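Local coordinates for protein 2-aminomuconic 6-semialdehyde dehydrogenase (Pseudomonas sp., PDB 7BZV) that probably catalyses the NAD+-dependent oxidation of 2-aminomuconic 6-semialdehyde in 2-aminophenol catabolism, working as a tetramer of the aldehyde dehydrogenase family, at residues B[332-335]-B[336-339]; B[341-344]-B[345-349]; B[274-277]-B[278-282]. All blocks are in the same frame, centred on the assembly; numbering follows the deposited sequence.

How the interactions relate
Interactions 1 and 2 follow each other on helix 332-348. Interaction 1 forms its first turns and interaction 2 its last, with centres about 14 Å apart. Interaction 3 comes earlier in the chain, at the end of helix 268-280. Its centre is about 19 Å from that of interaction 1 and 22 Å from that of interaction 2, and its nearest atoms stay about 8 Å from either. The loop after helix 268-280 bridges interactions 3 and 1: Gln285 is hydrogen-bonded to Asn282 O and touches His334. In aldehyde dehydrogenases this loop leads to the catalytic cysteine, so interactions 3 and 1 probably flank the active-site region.

Interaction 1. Residues B[332-335]-B[336-339]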
loop_
_atom_site.group_PDB
_atom_site.type_symbol
_atom_site.label_atom_id
_atom_site.label_comp_id
_atom_site.label_asym_id
_atom_site.label_seq_id
_atom_site.Cartn_x
_atom_site.Cartn_y
_atom_site.Cartn_z
ATOM N N SER B 332 -13.825 -42.830 -15.186
ATOM C CA SER B 332 -14.021 -43.479 -16.483
ATOM C C SER B 332 -14.549 -42.491 -17.515
ATOM O O SER B 332 -14.145 -42.516 -18.683
ATOM C CB SER B 332 -15.000 -44.663 -16.347
ATOM O OG SER B 332 -16.241 -44.224 -15.811
ATOM N N LYS B 333 -15.471 -41.624 -17.106
ATOM C CA LYS B 333 -16.020 -40.629 -18.021
ATOM C C LYS B 333 -14.935 -39.661 -18.490
ATOM O O LYS B 333 -14.827 -39.369 -19.685
ATOM C CB LYS B 333 -17.162 -39.877 -17.331
ATOM C CG LYS B 333 -17.787 -38.745 -18.125
ATOM C CD LYS B 333 -19.132 -38.358 -17.502
ATOM C CE LYS B 333 -19.923 -37.391 -18.372
ATOM N NZ LYS B 333 -20.960 -36.649 -17.590
ATOM N N HIS B 334 -14.097 -39.172 -17.583
ATOM C CA HIS B 334 -13.049 -38.280 -18.077
ATOM C C HIS B 334 -12.060 -39.040 -18.953
ATOM O O HIS B 334 -11.611 -38.527 -19.987
ATOM C CB HIS B 334 -12.334 -37.593 -16.933
ATOM C CG HIS B 334 -11.511 -36.421 -17.373
ATOM N ND1 HIS B 334 -12.055 -35.318 -17.995
ATOM C CD2 HIS B 334 -10.180 -36.187 -17.288
ATOM C CE1 HIS B 334 -11.095 -34.454 -18.272
ATOM N NE2 HIS B 334 -9.946 -34.958 -17.851
ATOM N N ARG B 335 -11.720 -40.275 -18.563
ATOM C CA ARG B 335 -10.846 -41.113 -19.380
ATOM C C ARG B 335 -11.403 -41.256 -20.784
ATOM O O ARG B 335 -10.685 -41.069 -21.774
ATOM C CB ARG B 335 -10.680 -42.494 -18.736
ATOM C CG ARG B 335 -9.759 -43.481 -19.493
ATOM C CD ARG B 335 -10.474 -44.407 -20.482
ATOM N NE ARG B 335 -11.763 -44.899 -19.996
ATOM C CZ ARG B 335 -11.907 -45.902 -19.140
ATOM N NH1 ARG B 335 -10.835 -46.549 -18.683
ATOM N NH2 ARG B 335 -13.124 -46.264 -18.750
ATOM N N ASP B 336 -12.688 -41.583 -20.890
ATOM C CA ASP B 336 -13.311 -41.621 -22.206
ATOM C C ASP B 336 -13.097 -40.314 -22.964
ATOM O O ASP B 336 -12.753 -40.328 -24.150
ATOM C CB ASP B 336 -14.799 -41.928 -22.073
ATOM C CG ASP B 336 -15.050 -43.358 -21.669
ATOM O OD1 ASP B 336 -14.122 -44.178 -21.794
ATOM O OD2 ASP B 336 -16.173 -43.660 -21.223
ATOM N N LYS B 337 -13.303 -39.168 -22.309
ATOM C CA LYS B 337 -13.121 -37.902 -23.020
ATOM C C LYS B 337 -11.670 -37.713 -23.473
ATOM O O LYS B 337 -11.418 -37.325 -24.614
ATOM C CB LYS B 337 -13.561 -36.719 -22.150
ATOM C CG LYS B 337 -13.346 -35.353 -22.787
ATOM C CD LYS B 337 -13.545 -34.226 -21.772
ATOM C CE LYS B 337 -13.119 -32.864 -22.326
ATOM N NZ LYS B 337 -12.157 -32.127 -21.435
ATOM N N VAL B 338 -10.697 -37.978 -22.605
ATOM C CA VAL B 338 -9.299 -37.831 -23.018
ATOM C C VAL B 338 -8.968 -38.805 -24.149
ATOM O O VAL B 338 -8.313 -38.439 -25.133
ATOM C CB VAL B 338 -8.373 -38.016 -21.803
ATOM C CG1 VAL B 338 -6.910 -38.073 -22.214
ATOM C CG2 VAL B 338 -8.623 -36.890 -20.794
ATOM N N LEU B 339 -9.423 -40.053 -24.053
ATOM C CA LEU B 339 -9.121 -40.974 -25.146
ATOM C C LEU B 339 -9.780 -40.544 -26.450
ATOM O O LEU B 339 -9.225 -40.779 -27.530
ATOM C CB LEU B 339 -9.560 -42.392 -24.800
ATOM C CG LEU B 339 -8.743 -43.086 -23.715
ATOM C CD1 LEU B 339 -9.254 -44.518 -23.505
ATOM C CD2 LEU B 339 -7.267 -43.083 -24.093
#
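Val338 N donates to His334 O at 2.8 Å, one of the i to i+4 bonds that form the first turns of helix 332-348. Leu339 N and Arg335 O repeat the bond one residue on. The side chains of His334 and Val338 also meet. The His334 ring swings forward along the helix because its CG is anti to the backbone N (chi1 -165°). One face of the ring then receives the CG2 methyl of Val338, 4.1 Å from the ring centroid. This is a CH-pi contact. The Lys337 amine comes near obliquely, with NZ 4.1 Å from His334 CE1. His334 NE2 gives its proton to Phe391 O, which probably helps to fix the turn of the ring.

Arg335 and Asp336 form a salt bridge between adjacent residues. Arg335 is bent at chi2 and chi3, and this fold brings its NE back to Asp336 OD1 at 3.1 Å. The bond is imperfect: the N-H...O angle is 152°, and NE meets OD1 from above the carboxylate plane. The far end of the guanidinium has another partner, as NH1 makes a weak hydrogen bond to Gly368 O. The folded Arg335 chain also lies against Leu339, whose CG sits 3.9 Å from Arg335 CD. The aliphatic part of the arginine thus packs on the leucine while its charged end turns to the aspartate.

The helix start is tied to the loop before it, where Ser331 OG is hydrogen-bonded to His334 N. On the buried side His334 meets the Trp153 ring and Gln285, and Val338 rests on Leu329. Leu339 packs on Val358 and Val371, in the connection between strands 351-354 and 374-377.

Interaction 2. Residues B[341-344]-B[345-349]; sequences YFEL and ARQEG
Glu343 has CG anti to its own N (chi1 -177°) and bends at chi2, which carries its carboxylate toward the next turn, between Arg346 and Gln347. Gln347 takes the other course: its CG stands beside the backbone N (chi1 -56°), and the chain then runs extended. This sets Gln347 CG 3.2 Å from Glu343 O and 3.8 Å from Glu343 OE2. The Glu343 side chain crosses both neighbours at about a right angle.

Any attraction between Glu343 and Arg346 is probably loose. Glu343 OE1 lies at the guanidinium edge, but at 4.4 Å from Arg346 NE it is beyond a salt bridge. The nearer touch is with the chain of the arginine, where Arg346 CD is 4.0 Å from the same oxygen. Arg346 also forms a cation-pi contact with Phe352, past the end of the helix.

Leu344 and Glu348 meet on another side, with Leu344 CG 4.0 Å from Glu348 OE1. That carboxylate is gripped elsewhere: OE1 and OE2 accept the backbone N-H groups of Val385 and Arg384, at the start of helix 384-387.

The helix stops in a Schellman motif at Gly349. Gly349 N donates to Arg346 O at 2.9 Å, and its phi is positive (95°). A side chain there would press on the carbonyl of Glu348.

Tyr341, Leu344 and Ala345 pack on helix 384-387, and Tyr341 OH is hydrogen-bonded to Glu388. Phe342 and Ala345 lean on strand 374-377, so this last part of helix 332-348 packs against both that short helix and the strand next to the outermost one of its sheet.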
loop_
_atom_site.group_PDB
_atom_site.type_symbol
_atom_site.label_atom_id
_atom_site.label_comp_id
_atom_site.label_asym_id
_atom_site.label_seq_id
_atom_site.Cartn_x
_atom_site.Cartn_y
_atom_site.Cartn_z
ATOM N N TYR B 341 -9.992 -37.577 -27.397
ATOM C CA TYR B 341 -9.095 -36.573 -27.947
ATOM C C TYR B 341 -7.834 -37.216 -28.503
ATOM O O TYR B 341 -7.320 -36.757 -29.526
ATOM C CB TYR B 341 -8.784 -35.496 -26.886
ATOM C CG TYR B 341 -9.746 -34.300 -26.934
ATOM C CD1 TYR B 341 -9.732 -33.406 -28.008
ATOM C CD2 TYR B 341 -10.656 -34.058 -25.910
ATOM C CE1 TYR B 341 -10.595 -32.307 -28.056
ATOM C CE2 TYR B 341 -11.534 -32.954 -25.951
ATOM C CZ TYR B 341 -11.499 -32.092 -27.031
ATOM O OH TYR B 341 -12.347 -31.008 -27.075
ATOM N N PHE B 342 -7.324 -38.284 -27.870
ATOM C CA PHE B 342 -6.262 -39.060 -28.501
ATOM C C PHE B 342 -6.689 -39.519 -29.896
ATOM O O PHE B 342 -5.881 -39.535 -30.835
ATOM C CB PHE B 342 -5.884 -40.290 -27.654
ATOM C CG PHE B 342 -5.153 -39.983 -26.373
ATOM C CD1 PHE B 342 -4.924 -38.679 -25.952
ATOM C CD2 PHE B 342 -4.704 -41.024 -25.579
ATOM C CE1 PHE B 342 -4.265 -38.421 -24.761
ATOM C CE2 PHE B 342 -4.033 -40.767 -24.383
ATOM C CZ PHE B 342 -3.813 -39.473 -23.983
ATOM N N GLU B 343 -7.950 -39.934 -30.041
ATOM C CA GLU B 343 -8.416 -40.409 -31.343
ATOM C C GLU B 343 -8.555 -39.249 -32.325
ATOM O O GLU B 343 -8.144 -39.359 -33.485
ATOM C CB GLU B 343 -9.745 -41.155 -31.183
ATOM C CG GLU B 343 -10.316 -41.760 -32.470
ATOM C CD GLU B 343 -9.375 -42.751 -33.140
ATOM O OE1 GLU B 343 -8.710 -43.526 -32.425
ATOM O OE2 GLU B 343 -9.302 -42.767 -34.387
ATOM N N LEU B 344 -9.112 -38.120 -31.875
ATOM C CA LEU B 344 -9.145 -36.932 -32.724
ATOM C C LEU B 344 -7.742 -36.581 -33.206
ATOM O O LEU B 344 -7.550 -36.232 -34.374
ATOM C CB LEU B 344 -9.765 -35.759 -31.977
ATOM C CG LEU B 344 -9.942 -34.473 -32.792
ATOM C CD1 LEU B 344 -10.829 -34.752 -34.023
ATOM C CD2 LEU B 344 -10.554 -33.385 -31.937
ATOM N N ALA B 345 -6.742 -36.691 -32.323
ATOM C CA ALA B 345 -5.367 -36.405 -32.727
ATOM C C ALA B 345 -4.939 -37.321 -33.865
ATOM O O ALA B 345 -4.368 -36.877 -34.871
ATOM C CB ALA B 345 -4.406 -36.567 -31.545
ATOM N N ARG B 346 -5.180 -38.614 -33.706
ATOM C CA ARG B 346 -4.892 -39.554 -34.781
ATOM C C ARG B 346 -5.542 -39.108 -36.082
ATOM O O ARG B 346 -4.879 -38.978 -37.117
ATOM C CB ARG B 346 -5.397 -40.933 -34.385
ATOM C CG ARG B 346 -4.356 -42.004 -34.410
ATOM C CD ARG B 346 -4.875 -43.217 -33.679
ATOM N NE ARG B 346 -4.339 -43.312 -32.326
ATOM C CZ ARG B 346 -3.049 -43.479 -32.046
ATOM N NH1 ARG B 346 -2.150 -43.555 -33.028
ATOM N NH2 ARG B 346 -2.656 -43.570 -30.783
ATOM N N GLN B 347 -6.847 -38.849 -36.035
ATOM C CA GLN B 347 -7.578 -38.456 -37.233
ATOM C C GLN B 347 -7.026 -37.173 -37.833
ATOM O O GLN B 347 -6.989 -37.025 -39.059
ATOM C CB GLN B 347 -9.052 -38.268 -36.906
ATOM C CG GLN B 347 -9.700 -39.455 -36.288
ATOM C CD GLN B 347 -11.186 -39.278 -36.188
ATOM O OE1 GLN B 347 -11.729 -39.136 -35.095
ATOM N NE2 GLN B 347 -11.861 -39.264 -37.334
ATOM N N GLU B 348 -6.625 -36.214 -36.984
ATOM C CA GLU B 348 -6.082 -34.965 -37.501
ATOM C C GLU B 348 -4.683 -35.147 -38.097
ATOM O O GLU B 348 -4.146 -34.184 -38.661
ATOM C CB GLU B 348 -6.109 -33.889 -36.399
ATOM C CG GLU B 348 -7.458 -33.153 -36.362
ATOM C CD GLU B 348 -7.567 -32.066 -35.308
ATOM O OE1 GLU B 348 -6.988 -32.213 -34.216
ATOM O OE2 GLU B 348 -8.255 -31.054 -35.576
ATOM N N GLY B 349 -4.111 -36.353 -38.035
ATOM C CA GLY B 349 -2.797 -36.637 -38.596
ATOM C C GLY B 349 -1.602 -36.554 -37.648
ATOM O O GLY B 349 -0.456 -36.548 -38.117
#

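Interaction 3. Residues B[274-277]-B[278-282]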
loop_
_atom_site.group_PDB
_atom_site.type_symbol
_atom_site.label_atom_id
_atom_site.label_comp_id
_atom_site.label_asym_id
_atom_site.label_seq_id
_atom_site.Cartn_x
_atom_site.Cartn_y
_atom_site.Cartn_z
ATOM N N GLY B 274 11.117 -29.415 -14.843
ATOM C CA GLY B 274 9.938 -28.577 -14.686
ATOM C C GLY B 274 8.839 -28.897 -15.677
ATOM O O GLY B 274 7.664 -28.935 -15.314
ATOM N N MET B 275 9.203 -29.153 -16.925
ATOM C CA MET B 275 8.210 -29.472 -17.945
ATOM C C MET B 275 7.566 -30.834 -17.719
ATOM O O MET B 275 6.372 -30.995 -18.007
ATOM C CB MET B 275 8.844 -29.395 -19.324
ATOM C CG MET B 275 9.091 -27.936 -19.809
ATOM S SD MET B 275 7.609 -26.922 -19.765
ATOM C CE MET B 275 6.494 -27.845 -20.814
ATOM N N MET B 276 8.304 -31.820 -17.181
ATOM C CA MET B 276 7.638 -33.075 -16.842
ATOM C C MET B 276 6.518 -32.846 -15.850
ATOM O O MET B 276 5.473 -33.513 -15.948
ATOM C CB MET B 276 8.603 -34.133 -16.309
ATOM C CG MET B 276 9.472 -34.518 -17.396
ATOM S SD MET B 276 8.724 -35.807 -18.471
ATOM C CE MET B 276 7.949 -34.973 -19.819
ATOM N N ARG B 277 6.678 -31.888 -14.931
ATOM C CA ARG B 277 5.577 -31.590 -14.020
ATOM C C ARG B 277 4.467 -30.805 -14.726
ATOM O O ARG B 277 3.277 -31.134 -14.597
ATOM C CB ARG B 277 6.121 -30.833 -12.803
ATOM C CG ARG B 277 7.005 -31.721 -11.906
ATOM C CD ARG B 277 7.796 -30.961 -10.845
ATOM N NE ARG B 277 6.977 -30.048 -10.058
ATOM C CZ ARG B 277 6.263 -30.413 -9.008
ATOM N NH1 ARG B 277 6.291 -31.682 -8.618
ATOM N NH2 ARG B 277 5.553 -29.498 -8.341
ATOM N N ALA B 278 4.839 -29.759 -15.465
ATOM C CA ALA B 278 3.860 -28.925 -16.165
ATOM C C ALA B 278 2.999 -29.744 -17.109
ATOM O O ALA B 278 1.861 -29.356 -17.403
ATOM C CB ALA B 278 4.553 -27.819 -16.973
ATOM N N LEU B 279 3.539 -30.841 -17.629
ATOM C CA LEU B 279 2.788 -31.702 -18.529
ATOM C C LEU B 279 1.994 -32.786 -17.798
ATOM O O LEU B 279 0.853 -33.049 -18.179
ATOM C CB LEU B 279 3.716 -32.387 -19.559
ATOM C CG LEU B 279 4.479 -31.466 -20.523
ATOM C CD1 LEU B 279 5.529 -32.218 -21.327
ATOM C CD2 LEU B 279 3.541 -30.725 -21.452
ATOM N N PHE B 280 2.556 -33.439 -16.763
ATOM C CA PHE B 280 2.013 -34.719 -16.300
ATOM C C PHE B 280 1.711 -34.753 -14.807
ATOM O O PHE B 280 1.143 -35.735 -14.326
ATOM C CB PHE B 280 2.980 -35.875 -16.683
ATOM C CG PHE B 280 3.328 -35.911 -18.143
ATOM C CD1 PHE B 280 2.326 -35.947 -19.093
ATOM C CD2 PHE B 280 4.658 -35.885 -18.569
ATOM C CE1 PHE B 280 2.627 -35.950 -20.445
ATOM C CE2 PHE B 280 4.966 -35.869 -19.922
ATOM C CZ PHE B 280 3.948 -35.916 -20.860
ATOM N N LEU B 281 2.029 -33.703 -14.059
ATOM C CA LEU B 281 1.612 -33.682 -12.664
ATOM C C LEU B 281 0.095 -33.846 -12.564
ATOM O O LEU B 281 -0.658 -33.268 -13.349
ATOM C CB LEU B 281 2.051 -32.368 -11.998
ATOM C CG LEU B 281 1.768 -32.318 -10.507
ATOM C CD1 LEU B 281 2.660 -33.331 -9.775
ATOM C CD2 LEU B 281 1.993 -30.902 -9.911
ATOM N N ASN B 282 -0.362 -34.664 -11.613
ATOM C CA ASN B 282 -1.806 -34.902 -11.456
ATOM C C ASN B 282 -2.396 -35.469 -12.750
ATOM O O ASN B 282 -3.568 -35.230 -13.088
ATOM C CB ASN B 282 -2.520 -33.602 -11.032
ATOM C CG ASN B 282 -3.806 -33.846 -10.249
ATOM O OD1 ASN B 282 -3.881 -34.772 -9.457
ATOM N ND2 ASN B 282 -4.781 -32.961 -10.405
#
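Residues 274-280 are the last part of helix 268-280, and the i to i+4 bonds run on to Leu281 N, which meets Arg277 O at 2.9 Å. The same oxygen also takes a weak bond from Phe280 N. The helix is the crossover of a beta-alpha-beta unit, between strands 258-262 and 290-296. After Phe280 the chain leaves helical angles.

Met276 and Phe280 lie side by side and point the same way, a Met-aromatic contact. The sulfur stands at the ring edge, with Met276 SD 5.2 Å from the Phe280 centroid. The modelled place of the Met276 methyl is too close to the ring and is doubtful. Leu279 CB lies over one face of the same ring, 3.5 Å above its plane.

Met275 is bent at chi2 and chi3 (-54° and -58°), which curls its methyl forward along the helix. Met275 CE then reaches Leu279 CG at 4.2 Å, and Leu279 CD2 as well. Leu279 CG also sits 3.2 Å from Met275 O, against the helix backbone. Met275 and Leu279 both rest on Val293 of strand 290-296. With an alanine in place of Leu279, the Met275 methyl would probably lose the CG and CD2 it packs on, and a gap would probably open against Val293.

Met276 and Phe280 turn to Ile311 of helix 297-312. Ala278 packs on Trp446 and on Ser290, to which its backbone is also hydrogen-bonded. Arg277 and Leu281 run side by side and share Ile101 of helix 95-119. There the Leu281 CD2 methyl lies over one face of the guanidinium, 4.1 Å from Arg277 NH2.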